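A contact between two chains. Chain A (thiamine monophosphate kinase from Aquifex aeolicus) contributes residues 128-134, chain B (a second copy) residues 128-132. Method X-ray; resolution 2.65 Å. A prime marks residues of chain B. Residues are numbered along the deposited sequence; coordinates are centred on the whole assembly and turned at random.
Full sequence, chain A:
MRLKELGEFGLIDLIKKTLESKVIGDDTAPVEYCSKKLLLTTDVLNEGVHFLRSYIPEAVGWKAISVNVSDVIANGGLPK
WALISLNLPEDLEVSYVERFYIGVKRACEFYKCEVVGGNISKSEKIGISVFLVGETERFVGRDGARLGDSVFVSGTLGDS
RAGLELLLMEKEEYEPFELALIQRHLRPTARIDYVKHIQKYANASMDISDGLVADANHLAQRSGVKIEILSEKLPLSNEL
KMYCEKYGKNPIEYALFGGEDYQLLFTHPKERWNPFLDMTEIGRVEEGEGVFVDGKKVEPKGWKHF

Chain A (128-134) ISVFLVG
Chain B, residues 128-132: ISVFL

Two copies of one β-strand, 128-134 of chain A and 128-132 of chain B, face each other through their side chains, running nearly parallel (13° between N-to-C directions) with axes 8.8 Å apart at closest approach. All residues are extended, with phi from about -110° to -140° and psi mostly between 115° and 146°; Gly134 departs, at -125°/-176°. Like residues are in register: CA of Ser129 lies 7.5 Å from CA of Ser129′, and CA of Phe131 lies 7.3 Å from CA of Phe131′. The strands are too far apart to pair through their backbones, and the contact, which buries 275 Å² in total, is made almost entirely by side chains.

Phe131 and Phe131′ cover the most surface, 91 and 87 Å². Both direct CA-to-CB toward the other strand, but their rotamers differ: Phe131 is m (chi1 -61°, chi2 97°), Phe131′ is t (chi1 172°, chi2 62°). With these rotamers the rings lie near parallel, planes at 12°, but slid apart, with centroids 4.9 Å apart and little overlap. Each ring instead covers the other's methylene: CB of Phe131 sits 3.9 Å from the Phe131′ ring centroid, and CB of Phe131′ 3.5 Å from the Phe131 centroid, both over a face as CH-pi contacts. CD2 of Phe131 approaches CB of Phe131′ to 3.3 Å. Flat, apolar phenylalanine suits this close reciprocal packing.

Ser129 and Ser129′, both t, also direct CA-to-CB toward the other strand; their OG atoms share a hydrogen bond of 3.3 Å, in which either hydroxyl could be the donor. Serine is small enough to bring the two OG atoms together here and gives each buried hydroxyl a polar partner. The Phe131 ring presents its edge to Ser129′, CZ lying 3.5 Å from OG. Val133 (t), pointing sideways, brings CG2 to 3.8 Å from CZ of Phe131′, at that ring's edge. Val130, Val130′ and Leu132 point their CA-to-CB bonds away, consistent with the alternation of a strand.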

# COMPACT_ATOMS: atom_id res chain seq x y z
N ILE A 128 -5.81 8.41 -0.62
CA ILE A 128 -5.79 7.41 0.43
C ILE A 128 -5.53 6.03 -0.13
O ILE A 128 -6.31 5.52 -0.93
CB ILE A 128 -7.11 7.42 1.23
CG1 ILE A 128 -7.39 8.83 1.74
CG2 ILE A 128 -6.98 6.50 2.42
CD1 ILE A 128 -8.67 8.96 2.51
N SER A 129 -4.43 5.44 0.30
CA SER A 129 -4.03 4.12 -0.16
C SER A 129 -3.93 3.19 1.03
O SER A 129 -3.13 3.42 1.93
CB SER A 129 -2.67 4.22 -0.86
OG SER A 129 -2.16 2.95 -1.19
N VAL A 130 -4.74 2.15 1.06
CA VAL A 130 -4.68 1.25 2.20
C VAL A 130 -4.25 -0.16 1.79
O VAL A 130 -4.59 -0.65 0.71
CB VAL A 130 -6.04 1.21 2.96
CG1 VAL A 130 -5.94 0.34 4.20
CG2 VAL A 130 -6.45 2.61 3.37
N PHE A 131 -3.45 -0.79 2.64
CA PHE A 131 -2.99 -2.13 2.37
C PHE A 131 -3.41 -3.01 3.54
O PHE A 131 -3.21 -2.65 4.69
CB PHE A 131 -1.47 -2.17 2.20
CG PHE A 131 -0.95 -1.33 1.06
CD1 PHE A 131 -0.47 -0.03 1.29
CD2 PHE A 131 -0.95 -1.82 -0.25
CE1 PHE A 131 -0.00 0.75 0.25
CE2 PHE A 131 -0.47 -1.03 -1.31
CZ PHE A 131 -0.00 0.26 -1.06
N LEU A 132 -3.98 -4.16 3.23
CA LEU A 132 -4.44 -5.05 4.28
C LEU A 132 -4.00 -6.49 4.08
O LEU A 132 -3.97 -7.00 2.97
CB LEU A 132 -5.96 -4.99 4.36
CG LEU A 132 -6.67 -5.76 5.47
CD1 LEU A 132 -6.21 -5.27 6.83
CD2 LEU A 132 -8.16 -5.55 5.33
N VAL A 133 -3.66 -7.12 5.20
CA VAL A 133 -3.26 -8.52 5.19
C VAL A 133 -4.27 -9.32 6.00
O VAL A 133 -4.61 -8.94 7.11
CB VAL A 133 -1.88 -8.73 5.84
CG1 VAL A 133 -1.54 -10.22 5.83
CG2 VAL A 133 -0.82 -7.93 5.09
N GLY A 134 -4.72 -10.44 5.42
CA GLY A 134 -5.67 -11.31 6.09
C GLY A 134 -5.14 -12.73 6.16
O GLY A 134 -4.01 -12.98 5.74
N ILE B 128 3.01 6.84 -7.09
CA ILE B 128 3.39 5.44 -7.00
C ILE B 128 3.41 5.04 -5.53
O ILE B 128 4.09 5.66 -4.72
CB ILE B 128 4.78 5.18 -7.62
CG1 ILE B 128 4.82 5.70 -9.05
CG2 ILE B 128 5.06 3.69 -7.64
CD1 ILE B 128 6.12 5.49 -9.75
N SER B 129 2.63 4.01 -5.20
CA SER B 129 2.54 3.54 -3.83
C SER B 129 2.81 2.04 -3.84
O SER B 129 2.05 1.27 -4.42
CB SER B 129 1.14 3.84 -3.28
OG SER B 129 1.00 3.45 -1.93
N VAL B 130 3.88 1.64 -3.18
CA VAL B 130 4.28 0.24 -3.14
C VAL B 130 4.15 -0.40 -1.76
O VAL B 130 4.36 0.25 -0.72
CB VAL B 130 5.75 0.08 -3.60
CG1 VAL B 130 5.85 -0.96 -4.68
CG2 VAL B 130 6.27 1.42 -4.08
N PHE B 131 3.82 -1.68 -1.77
CA PHE B 131 3.64 -2.44 -0.55
C PHE B 131 4.50 -3.68 -0.66
O PHE B 131 4.46 -4.38 -1.67
CB PHE B 131 2.17 -2.83 -0.40
CG PHE B 131 1.87 -3.79 0.73
CD1 PHE B 131 2.13 -3.44 2.06
CD2 PHE B 131 1.24 -5.01 0.46
CE1 PHE B 131 1.76 -4.30 3.11
CE2 PHE B 131 0.86 -5.86 1.49
CZ PHE B 131 1.12 -5.51 2.82
N LEU B 132 5.25 -3.97 0.38
CA LEU B 132 6.11 -5.13 0.35
C LEU B 132 6.09 -5.93 1.63
O LEU B 132 6.17 -5.37 2.72
CB LEU B 132 7.53 -4.70 0.05
CG LEU B 132 8.57 -5.81 -0.01
CD1 LEU B 132 8.30 -6.72 -1.18
CD2 LEU B 132 9.93 -5.18 -0.15